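PDB 5FYR: phosphoinositol-specific phospholipase C from Pseudomonas sp., which probably cleaves phosphatidylinositol lipids with the help of calcium, separating diacylglycerol from the phosphorylated inositol head group. Local coordinates for residues R45-D50 / I114-D119; F51-D56 / L118-G123; A237-G242 / Y255-R260. All coordinates share one frame; numbering follows the deposited sequence. Where two conformers were deposited one is given.

Contact 1 of 3, residues R45-D50 / I114-D119; sequences RTLELD and ITLILD. With CA (calcium ion), chain F; INS (1,2,3,4,5,6-hexahydroxy-cyclohexane), chain E.
Arg45 and Ile114 open a parallel pair of strands, 46-50 beside 114-119: Arg45 CD rests on Ile114 CG1, and Arg45 O takes Thr115 N at 2.9 Å as the first rung. The guanidinium itself runs off to Leu41 O and to a salt bridge with Glu3. Thr46 and Thr115 follow, side by side and pointing the same way, with Thr46 OG1 3.6 Å from Thr115 CB; beta-branched residues suit an extended chain, and the Thr46 hydroxyl pairs with Gln22. Leu47 turns to the opposite face of the sheet, where its CB meets Leu116 CD2 at 3.8 Å, while its backbone N and O bond to Thr115 O and Ile117 N. Glu48 returns to the threonine face. With CG anti to the backbone N (chi1 -177°) and the rest of the chain extended, it carries OE2 to the calcium ion at 2.3 Å, and the same oxygen accepts a hydrogen bond from O3 of the bound inositol at 2.7 Å. Leu49 goes back to the apolar face, its CD1 alongside Leu118 CD2. Asp50 ends the row by gripping calcium with both carboxylate oxygens, and OD2 is also hydrogen-bonded to the hydroxyl of Tyr29. Beside it, Asp119 gives calcium one oxygen, OD2 at 2.4 Å, and keeps OD1 for inositol O5. The two carboxylate planes stand 82° apart, and Asp50 OD1 comes within 3.1 Å of Asp119 OD2, a closeness the shared cation probably makes tolerable. Asn27, inositol O2 and a water complete the metal site. Helix 94-107 covers the apolar face, Cys97 and Leu98 against Leu49 and Trp104 against Ile114; strand 184-189 continues the sheet beyond 114-119, and Thr46 bonds through its backbone to Cys25 of strand 20-25.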
loop_
_atom_site.group_PDB
_atom_site.type_symbol
_atom_site.label_atom_id
_atom_site.label_comp_id
_atom_site.label_asym_id
_atom_site.label_seq_id
_atom_site.Cartn_x
_atom_site.Cartn_y
_atom_site.Cartn_z
ATOM N N ARG A 45 1.112 0.378 11.274
ATOM C CA ARG A 45 2.031 -0.330 10.369
ATOM C C ARG A 45 1.648 -0.160 8.901
ATOM O O ARG A 45 2.243 -0.821 8.062
ATOM C CB ARG A 45 2.120 -1.826 10.730
ATOM C CG ARG A 45 2.772 -2.101 12.074
ATOM C CD ARG A 45 4.299 -2.023 12.065
ATOM N NE ARG A 45 4.900 -2.060 13.414
ATOM C CZ ARG A 45 5.058 -0.980 14.160
ATOM N NH1 ARG A 45 4.668 0.234 13.735
ATOM N NH2 ARG A 45 5.600 -1.081 15.351
ATOM N N THR A 46 0.708 0.734 8.580
ATOM C CA THR A 46 0.307 1.006 7.189
ATOM C C THR A 46 0.287 2.495 6.994
ATOM O O THR A 46 -0.428 3.225 7.708
ATOM C CB THR A 46 -1.059 0.373 6.867
ATOM O OG1 THR A 46 -0.964 -1.057 7.012
ATOM C CG2 THR A 46 -1.487 0.708 5.460
ATOM N N LEU A 47 1.095 2.963 6.028
ATOM C CA LEU A 47 1.378 4.376 5.774
ATOM C C LEU A 47 0.983 4.719 4.317
ATOM O O LEU A 47 0.513 3.864 3.577
ATOM C CB LEU A 47 2.881 4.696 6.048
ATOM C CG LEU A 47 3.366 4.628 7.548
ATOM C CD1 LEU A 47 3.503 3.266 8.135
ATOM C CD2 LEU A 47 4.714 5.276 7.601
ATOM N N GLU A 48 1.141 5.987 3.975
ATOM C CA GLU A 48 0.822 6.504 2.666
ATOM C C GLU A 48 1.774 7.631 2.243
ATOM O O GLU A 48 2.096 8.486 3.042
ATOM C CB GLU A 48 -0.641 6.992 2.651
ATOM C CG GLU A 48 -1.114 7.499 1.281
ATOM C CD GLU A 48 -2.606 7.856 1.231
ATOM O OE1 GLU A 48 -3.269 7.906 2.307
ATOM O OE2 GLU A 48 -3.105 8.146 0.104
ATOM N N LEU A 49 2.139 7.630 0.958
ATOM C CA LEU A 49 2.928 8.661 0.317
ATOM C C LEU A 49 2.251 9.019 -0.986
ATOM O O LEU A 49 1.998 8.140 -1.814
ATOM C CB LEU A 49 4.345 8.152 0.046
ATOM C CG LEU A 49 5.195 7.971 1.264
ATOM C CD1 LEU A 49 6.391 7.079 1.010
ATOM C CD2 LEU A 49 5.637 9.301 1.892
ATOM N N ASP A 50 2.039 10.315 -1.214
ATOM C CA ASP A 50 1.579 10.818 -2.513
ATOM C C ASP A 50 2.792 11.301 -3.297
ATOM O O ASP A 50 3.491 12.183 -2.828
ATOM C CB ASP A 50 0.585 11.977 -2.304
ATOM C CG ASP A 50 -0.727 11.532 -1.654
ATOM O OD1 ASP A 50 -0.895 10.341 -1.339
ATOM O OD2 ASP A 50 -1.607 12.336 -1.375
ATOM N N ILE A 114 5.176 -3.958 7.345
ATOM C CA ILE A 114 4.794 -2.588 7.004
ATOM C C ILE A 114 4.207 -2.549 5.612
ATOM O O ILE A 114 4.787 -3.097 4.680
ATOM C CB ILE A 114 5.992 -1.640 7.086
ATOM C CG1 ILE A 114 6.488 -1.497 8.535
ATOM C CG2 ILE A 114 5.673 -0.270 6.509
ATOM C CD1 ILE A 114 7.901 -0.928 8.619
ATOM N N THR A 115 3.050 -1.929 5.464
ATOM C CA THR A 115 2.430 -1.726 4.148
ATOM C C THR A 115 2.507 -0.233 3.813
ATOM O O THR A 115 2.065 0.590 4.617
ATOM C CB THR A 115 0.956 -2.225 4.150
ATOM O OG1 THR A 115 0.978 -3.619 4.456
ATOM C CG2 THR A 115 0.346 -1.998 2.823
ATOM N N LEU A 116 3.064 0.102 2.637
ATOM C CA LEU A 116 3.152 1.500 2.168
ATOM C C LEU A 116 2.302 1.671 0.928
ATOM O O LEU A 116 2.537 1.030 -0.115
ATOM C CB LEU A 116 4.580 1.966 1.813
ATOM C CG LEU A 116 5.642 1.727 2.868
ATOM C CD1 LEU A 116 6.975 2.137 2.258
ATOM C CD2 LEU A 116 5.338 2.485 4.154
ATOM N N ILE A 117 1.329 2.548 1.064
ATOM C CA ILE A 117 0.456 2.911 -0.035
ATOM C C ILE A 117 1.156 4.057 -0.775
ATOM O O ILE A 117 1.352 5.149 -0.223
ATOM C CB ILE A 117 -0.911 3.389 0.481
ATOM C CG1 ILE A 117 -1.594 2.297 1.416
ATOM C CG2 ILE A 117 -1.741 3.940 -0.674
ATOM C CD1 ILE A 117 -1.727 0.938 0.889
ATOM N N LEU A 118 1.513 3.798 -2.036
ATOM C CA LEU A 118 2.217 4.759 -2.883
ATOM C C LEU A 118 1.157 5.288 -3.878
ATOM O O LEU A 118 0.793 4.594 -4.882
ATOM C CB LEU A 118 3.384 4.052 -3.593
ATOM C CG LEU A 118 4.382 3.379 -2.632
ATOM C CD1 LEU A 118 5.465 2.691 -3.406
ATOM C CD2 LEU A 118 5.002 4.375 -1.693
ATOM N N ASP A 119 0.660 6.486 -3.577
ATOM C CA ASP A 119 -0.459 7.068 -4.267
ATOM C C ASP A 119 0.092 7.980 -5.376
ATOM O O ASP A 119 0.578 9.082 -5.098
ATOM C CB ASP A 119 -1.324 7.783 -3.248
ATOM C CG ASP A 119 -2.568 8.394 -3.835
ATOM O OD1 ASP A 119 -3.019 7.918 -4.885
ATOM O OD2 ASP A 119 -3.142 9.338 -3.212
HETATM CA CA CA F . -3.152 10.204 -0.949
HETATM C C1 INS E . -7.249 9.546 -2.483
HETATM C C2 INS E . -6.748 9.175 -1.086
HETATM C C3 INS E . -6.417 7.742 -0.896
HETATM C C4 INS E . -5.798 7.074 -2.060
HETATM C C5 INS E . -6.238 7.458 -3.411
HETATM C C6 INS E . -6.547 8.876 -3.621
HETATM O O1 INS E . -7.087 10.959 -2.567
HETATM O O2 INS E . -5.540 9.941 -0.910
HETATM O O3 INS E . -5.760 7.498 0.346
HETATM O O4 INS E . -5.614 5.703 -1.829
HETATM O O5 INS E . -5.603 6.800 -4.504
HETATM O O6 INS E . -7.009 9.220 -4.880
HETATM O O HOH W 1 0.873 -3.719 7.302
HETATM O O HOH W 2 -4.460 12.137 -1.789
#

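Contact 2 of 3, residues F51-D56 / L118-G123; sequences FWDQRD and LDKKQG. With CA (calcium ion), chain F; INS (1,2,3,4,5,6-hexahydroxy-cyclohexane), chain E.
Where parallel strands 46-52 and 114-120 run out into the loops following them, Phe51 pairs with Lys120, and the ladder makes its last rungs, Phe51 N to Asp119 O and Lys121 N to Phe51 O. Phe51 CG sits between its backbone N and carbonyl carbon (chi1 72°), which lays the ring across Lys120: Lys120 CA stands over one face, 4.0 Å from the centroid, in a CH-pi contact, and Leu118 CB packs against CE1. A broad flat ring suits this place, covering the aliphatic run of a lysine whose ammonium lies farther on. That ammonium, Lys120 NZ, forms a salt bridge with Asp53 OD1 at 3.1 Å, its hydrogen bond weak, donates to Gln122 O at 3.0 Å and meets two waters; Asp53 is also paired with Arg131. Trp52 treats Lys121 similarly: Lys121 CB lies over the six-membered ring, 3.4 Å from its centroid and 11° off the normal, while indole NE1 bonds to Arg69 O. Gln122 comes to the indole edge, CD 3.5 Å from Trp52 CE3, and its OE1 takes Gln54 N at 3.0 Å in the amide plane and, weakly, Asp53 N, which holds two successive N-H groups just after the strand. Beyond the indole, Lys121 NZ forms a salt bridge at 3.0 Å with Asp119 OD2, coming from above the carboxylate plane, and donates to a calcium-bound water. Exchanging Trp52 for an alanine removes the ring beneath Lys121, which is likely to leave that lysine freer to swing away from Asp119, and would probably leave Arg69 O without its indole partner. Such loops after the C-terminal ends of parallel strands, framing a metal and inositol site, are typical of TIM-barrel enzymes, this phospholipase family's clan.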
loop_
_atom_site.group_PDB
_atom_site.type_symbol
_atom_site.label_atom_id
_atom_site.label_comp_id
_atom_site.label_asym_id
_atom_site.label_seq_id
_atom_site.Cartn_x
_atom_site.Cartn_y
_atom_site.Cartn_z
ATOM N N PHE A 51 2.968 10.784 -4.512
ATOM C CA PHE A 51 4.185 11.071 -5.243
ATOM C C PHE A 51 3.904 11.666 -6.623
ATOM O O PHE A 51 3.063 11.170 -7.348
ATOM C CB PHE A 51 5.195 9.900 -5.223
ATOM C CG PHE A 51 4.852 8.709 -6.044
ATOM C CD1 PHE A 51 3.964 7.739 -5.576
ATOM C CD2 PHE A 51 5.474 8.506 -7.258
ATOM C CE1 PHE A 51 3.677 6.646 -6.340
ATOM C CE2 PHE A 51 5.213 7.390 -8.006
ATOM C CZ PHE A 51 4.279 6.458 -7.558
ATOM N N TRP A 52 4.745 12.630 -6.976
ATOM C CA TRP A 52 4.632 13.404 -8.196
ATOM C C TRP A 52 5.901 13.349 -9.018
ATOM O O TRP A 52 7.012 13.305 -8.475
ATOM C CB TRP A 52 4.378 14.862 -7.799
ATOM C CG TRP A 52 3.099 15.123 -7.050
ATOM C CD1 TRP A 52 2.871 14.916 -5.708
ATOM C CD2 TRP A 52 1.878 15.651 -7.584
ATOM N NE1 TRP A 52 1.593 15.273 -5.404
ATOM C CE2 TRP A 52 0.955 15.689 -6.541
ATOM C CE3 TRP A 52 1.464 16.025 -8.868
ATOM C CZ2 TRP A 52 -0.373 16.140 -6.725
ATOM C CZ3 TRP A 52 0.164 16.445 -9.057
ATOM C CH2 TRP A 52 -0.739 16.511 -7.998
ATOM N N ASP A 53 5.738 13.329 -10.331
ATOM C CA ASP A 53 6.880 13.371 -11.243
ATOM C C ASP A 53 7.537 14.736 -11.295
ATOM O O ASP A 53 8.747 14.826 -11.406
ATOM C CB ASP A 53 6.461 12.972 -12.652
ATOM C CG ASP A 53 6.259 11.508 -12.805
ATOM O OD1 ASP A 53 5.530 10.899 -12.000
ATOM O OD2 ASP A 53 6.852 10.949 -13.770
ATOM N N GLN A 54 6.725 15.800 -11.207
ATOM C CA GLN A 54 7.211 17.118 -11.453
ATOM C C GLN A 54 7.100 17.994 -10.213
ATOM O O GLN A 54 6.445 17.605 -9.237
ATOM C CB GLN A 54 6.509 17.708 -12.687
ATOM C CG GLN A 54 6.946 16.962 -13.928
ATOM C CD GLN A 54 6.231 17.401 -15.136
ATOM O OE1 GLN A 54 4.999 17.295 -15.219
ATOM N NE2 GLN A 54 6.985 17.835 -16.131
ATOM N N ARG A 55 7.885 19.065 -10.205
ATOM C CA ARG A 55 7.968 19.965 -9.055
ATOM C C ARG A 55 6.651 20.716 -8.870
ATOM O O ARG A 55 6.198 21.003 -7.745
ATOM C CB ARG A 55 9.143 20.931 -9.217
ATOM C CG ARG A 55 9.468 21.859 -8.039
ATOM C CD ARG A 55 10.567 22.848 -8.404
ATOM N NE ARG A 55 11.020 23.650 -7.272
ATOM N N ASP A 56 6.052 21.082 -9.996
ATOM C CA ASP A 56 4.687 21.524 -10.051
ATOM C C ASP A 56 3.949 20.610 -11.014
ATOM O O ASP A 56 4.323 19.448 -11.112
ATOM C CB ASP A 56 4.626 23.015 -10.334
ATOM C CG ASP A 56 5.253 23.426 -11.690
ATOM O OD1 ASP A 56 5.541 22.571 -12.580
ATOM O OD2 ASP A 56 5.496 24.646 -11.861
ATOM N N LEU A 118 1.513 3.798 -2.036
ATOM C CA LEU A 118 2.217 4.759 -2.883
ATOM C C LEU A 118 1.157 5.288 -3.878
ATOM O O LEU A 118 0.793 4.594 -4.882
ATOM C CB LEU A 118 3.384 4.052 -3.593
ATOM C CG LEU A 118 4.382 3.379 -2.632
ATOM C CD1 LEU A 118 5.465 2.691 -3.406
ATOM C CD2 LEU A 118 5.002 4.375 -1.693
ATOM N N ASP A 119 0.660 6.486 -3.577
ATOM C CA ASP A 119 -0.459 7.068 -4.267
ATOM C C ASP A 119 0.092 7.980 -5.376
ATOM O O ASP A 119 0.578 9.082 -5.098
ATOM C CB ASP A 119 -1.324 7.783 -3.248
ATOM C CG ASP A 119 -2.568 8.394 -3.835
ATOM O OD1 ASP A 119 -3.019 7.918 -4.885
ATOM O OD2 ASP A 119 -3.142 9.338 -3.212
ATOM N N LYS A 120 0.145 7.450 -6.597
ATOM C CA LYS A 120 0.761 8.125 -7.729
ATOM C C LYS A 120 -0.156 9.225 -8.211
ATOM O O LYS A 120 -1.349 8.962 -8.407
ATOM C CB LYS A 120 1.069 7.114 -8.826
ATOM C CG LYS A 120 2.014 7.676 -9.881
ATOM C CD LYS A 120 2.325 6.627 -10.970
ATOM C CE LYS A 120 3.583 6.959 -11.785
ATOM N NZ LYS A 120 3.800 8.378 -12.038
ATOM N N LYS A 121 0.390 10.427 -8.466
ATOM C CA LYS A 121 -0.435 11.576 -8.804
ATOM C C LYS A 121 -0.338 12.049 -10.260
ATOM O O LYS A 121 -1.189 12.819 -10.701
ATOM C CB LYS A 121 -0.111 12.732 -7.861
ATOM C CG LYS A 121 -0.449 12.447 -6.407
ATOM C CD LYS A 121 -1.968 12.353 -6.198
ATOM C CE LYS A 121 -2.363 12.093 -4.769
ATOM N NZ LYS A 121 -3.850 11.931 -4.609
ATOM N N GLN A 122 0.666 11.567 -10.997
ATOM C CA GLN A 122 0.840 11.906 -12.413
ATOM C C GLN A 122 1.059 10.619 -13.205
ATOM O O GLN A 122 1.127 9.526 -12.648
ATOM C CB GLN A 122 2.019 12.878 -12.582
ATOM C CG GLN A 122 1.674 14.226 -12.012
ATOM C CD GLN A 122 2.773 15.249 -12.066
ATOM O OE1 GLN A 122 3.905 15.021 -11.623
ATOM N NE2 GLN A 122 2.429 16.416 -12.553
ATOM N N GLY A 123 1.172 10.732 -14.512
ATOM C CA GLY A 123 1.370 9.540 -15.313
ATOM C C GLY A 123 2.802 9.047 -15.349
ATOM O O GLY A 123 3.677 9.644 -14.790
HETATM CA CA CA F . -3.152 10.204 -0.949
HETATM C C1 INS E . -7.249 9.546 -2.483
HETATM C C2 INS E . -6.748 9.175 -1.086
HETATM C C3 INS E . -6.417 7.742 -0.896
HETATM C C4 INS E . -5.798 7.074 -2.060
HETATM C C5 INS E . -6.238 7.458 -3.411
HETATM C C6 INS E . -6.547 8.876 -3.621
HETATM O O1 INS E . -7.087 10.959 -2.567
HETATM O O2 INS E . -5.540 9.941 -0.910
HETATM O O3 INS E . -5.760 7.498 0.346
HETATM O O4 INS E . -5.614 5.703 -1.829
HETATM O O5 INS E . -5.603 6.800 -4.504
HETATM O O6 INS E . -7.009 9.220 -4.880
HETATM O O HOH W 3 3.541 10.630 -10.219
HETATM O O HOH W 4 6.454 8.383 -13.219
HETATM O O HOH W 2 -4.460 12.137 -1.789
#

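Contact 3 of 3, residues A237-G242 / Y255-R260; sequences AMNNMG and YSHIGR. With INS (1,2,3,4,5,6-hexahydroxy-cyclohexane), chain E.
The inositol pocket is reached here by a beta-alpha-beta unit whose parallel strands, 238-242 and 258-262, bring Asn240 and Arg260 up side by side to the ligand. Their amide and guanidinium planes lie 14° apart, and Arg260 NH1 donates to Asn240 OD1 at 3.0 Å in the carbonyl plane, on a lone pair. Asn240 thereby helps to fix the rotation of the guanidinium and still offers ND2 to inositol O4 at 3.0 Å. Arg260 is extended, with CG anti to the backbone N (chi1 180°), and spans the distance to the inositol ring: NH1 reaches inositol O4 at 2.8 Å and NH2 reaches O3 at 3.0 Å. A fork of two amino groups is well matched to adjacent hydroxyls, and NH2 has a further partner in the salt bridge to Glu48. Behind this polar end, on the same face of the sheet, Met238 CG packs on Ile258 CB at 3.9 Å, apolar chains suited to a buried barrel interior. The backbone ladder runs from Ile258 N to Ala237 O through Asn239 and Arg260 to Met241 N, which meets Arg260 O at 2.8 Å. At the entry to the second strand, the His257 ring receives Ala237 CA over one face, 4.2 Å from its centroid, and Tyr255 CB over the other, while its NE2 is held by Gln166 O. Just before it, Ser256, with positive phi, closes helix 249-254 in a Schellman motif. Neighbouring parallel strands joined through a helix thus deliver polar side chains from their C-terminal ends to a ligand, as beta-alpha-beta units do in a barrel.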
loop_
_atom_site.group_PDB
_atom_site.type_symbol
_atom_site.label_atom_id
_atom_site.label_comp_id
_atom_site.label_asym_id
_atom_site.label_seq_id
_atom_site.Cartn_x
_atom_site.Cartn_y
_atom_site.Cartn_z
ATOM N N ALA A 237 -4.307 -8.318 -6.400
ATOM C CA ALA A 237 -4.400 -9.032 -5.110
ATOM C C ALA A 237 -4.814 -8.081 -3.995
ATOM O O ALA A 237 -4.801 -8.430 -2.795
ATOM C CB ALA A 237 -3.016 -9.620 -4.775
ATOM N N MET A 238 -5.190 -6.860 -4.372
ATOM C CA MET A 238 -5.529 -5.779 -3.453
ATOM C C MET A 238 -6.547 -4.895 -4.111
ATOM O O MET A 238 -6.563 -4.832 -5.338
ATOM C CB MET A 238 -4.312 -4.941 -3.070
ATOM C CG MET A 238 -3.243 -5.705 -2.339
ATOM S SD MET A 238 -2.219 -4.537 -1.428
ATOM C CE MET A 238 -1.085 -5.609 -0.574
ATOM N N ASN A 239 -7.409 -4.248 -3.306
ATOM C CA ASN A 239 -8.477 -3.387 -3.888
ATOM C C ASN A 239 -8.598 -2.160 -3.034
ATOM O O ASN A 239 -8.538 -2.247 -1.796
ATOM C CB ASN A 239 -9.805 -4.139 -3.960
ATOM C CG ASN A 239 -9.814 -5.136 -5.079
ATOM O OD1 ASN A 239 -10.137 -4.804 -6.255
ATOM N ND2 ASN A 239 -9.519 -6.340 -4.764
ATOM N N ASN A 240 -8.786 -1.017 -3.688
ATOM C CA ASN A 240 -8.831 0.293 -3.006
ATOM C C ASN A 240 -10.238 0.902 -3.184
ATOM O O ASN A 240 -10.711 1.035 -4.305
ATOM C CB ASN A 240 -7.767 1.248 -3.562
ATOM C CG ASN A 240 -7.325 2.312 -2.529
ATOM O OD1 ASN A 240 -6.982 2.010 -1.361
ATOM N ND2 ASN A 240 -7.322 3.554 -2.958
ATOM N N MET A 241 -10.857 1.289 -2.076
ATOM C CA MET A 241 -12.222 1.817 -2.100
ATOM C C MET A 241 -12.339 3.119 -1.358
ATOM O O MET A 241 -11.862 3.262 -0.238
ATOM C CB MET A 241 -13.203 0.852 -1.440
ATOM C CG MET A 241 -13.306 -0.491 -2.142
ATOM S SD MET A 241 -13.639 -1.877 -1.052
ATOM C CE MET A 241 -11.981 -2.162 -0.457
ATOM N N GLY A 242 -12.996 4.076 -1.973
ATOM C CA GLY A 242 -13.508 5.239 -1.230
ATOM C C GLY A 242 -14.709 4.923 -0.355
ATOM O O GLY A 242 -15.262 3.821 -0.404
ATOM N N TYR A 255 -12.304 -12.888 -1.655
ATOM C CA TYR A 255 -11.305 -13.247 -2.671
ATOM C C TYR A 255 -9.886 -13.218 -2.110
ATOM O O TYR A 255 -8.944 -13.444 -2.850
ATOM C CB TYR A 255 -11.385 -12.279 -3.896
ATOM C CG TYR A 255 -12.230 -12.858 -4.999
ATOM C CD1 TYR A 255 -13.629 -12.857 -4.947
ATOM C CD2 TYR A 255 -11.631 -13.480 -6.069
ATOM C CE1 TYR A 255 -14.392 -13.458 -5.960
ATOM C CE2 TYR A 255 -12.376 -14.056 -7.063
ATOM C CZ TYR A 255 -13.764 -14.057 -6.979
ATOM O OH TYR A 255 -14.431 -14.673 -7.994
ATOM N N SER A 256 -9.733 -13.039 -0.791
ATOM C CA SER A 256 -8.392 -12.932 -0.185
ATOM C C SER A 256 -7.539 -11.852 -0.877
ATOM O O SER A 256 -6.325 -11.998 -1.049
ATOM C CB SER A 256 -7.655 -14.264 -0.118
ATOM O OG SER A 256 -8.371 -15.161 0.676
ATOM N N HIS A 257 -8.205 -10.756 -1.242
ATOM C CA HIS A 257 -7.503 -9.546 -1.657
ATOM C C HIS A 257 -7.430 -8.598 -0.452
ATOM O O HIS A 257 -8.399 -8.479 0.259
ATOM C CB HIS A 257 -8.206 -8.825 -2.798
ATOM C CG HIS A 257 -8.296 -9.592 -4.079
ATOM N ND1 HIS A 257 -8.747 -9.007 -5.249
ATOM C CD2 HIS A 257 -7.973 -10.864 -4.404
ATOM C CE1 HIS A 257 -8.750 -9.901 -6.212
ATOM N NE2 HIS A 257 -8.289 -11.031 -5.723
ATOM N N ILE A 258 -6.337 -7.845 -0.311
ATOM C CA ILE A 258 -6.256 -6.887 0.791
ATOM C C ILE A 258 -7.042 -5.631 0.452
ATOM O O ILE A 258 -6.679 -4.904 -0.518
ATOM C CB ILE A 258 -4.800 -6.515 1.139
ATOM C CG1 ILE A 258 -3.959 -7.755 1.389
ATOM C CG2 ILE A 258 -4.786 -5.537 2.286
ATOM C CD1 ILE A 258 -4.499 -8.702 2.430
ATOM N N GLY A 259 -8.140 -5.409 1.176
ATOM C CA GLY A 259 -8.998 -4.260 0.911
ATOM C C GLY A 259 -8.682 -3.091 1.783
ATOM O O GLY A 259 -8.467 -3.229 2.995
ATOM N N ARG A 260 -8.631 -1.927 1.137
ATOM C CA ARG A 260 -8.410 -0.677 1.847
ATOM C C ARG A 260 -9.571 0.283 1.581
ATOM O O ARG A 260 -10.015 0.431 0.448
ATOM C CB ARG A 260 -7.094 -0.017 1.384
ATOM C CG ARG A 260 -6.767 1.307 2.066
ATOM C CD ARG A 260 -5.313 1.709 1.842
ATOM N NE ARG A 260 -4.950 3.045 2.304
ATOM C CZ ARG A 260 -5.246 4.143 1.642
ATOM N NH1 ARG A 260 -5.932 4.098 0.502
ATOM N NH2 ARG A 260 -4.799 5.304 2.091
HETATM C C1 INS E . -7.249 9.546 -2.483
HETATM C C2 INS E . -6.748 9.175 -1.086
HETATM C C3 INS E . -6.417 7.742 -0.896
HETATM C C4 INS E . -5.798 7.074 -2.060
HETATM C C5 INS E . -6.238 7.458 -3.411
HETATM C C6 INS E . -6.547 8.876 -3.621
HETATM O O1 INS E . -7.087 10.959 -2.567
HETATM O O2 INS E . -5.540 9.941 -0.910
HETATM O O3 INS E . -5.760 7.498 0.346
HETATM O O4 INS E . -5.614 5.703 -1.829
HETATM O O5 INS E . -5.603 6.800 -4.504
HETATM O O6 INS E . -7.009 9.220 -4.880
#

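How the contacts relate
Contacts 1 and 2 lie in tandem on strands 46-52 and 114-120, their centres about 15 Å apart; they share Leu118 and Asp119, contact 2 carrying the pair on into the loops. Contact 3 comes later in the chain, on strands 238-242 and 258-262, with its centre about 14 Å from that of contact 1 and about 22 Å from that of contact 2. Contacts 1 and 3 meet through the salt bridge between Glu48 and Arg260, whereas contacts 2 and 3 do not touch, their nearest atoms being about 6 Å apart. All three converge on one inositol, so calcium ligands and ring-hydroxyl binders come together from separate parts of the barrel to form a single site.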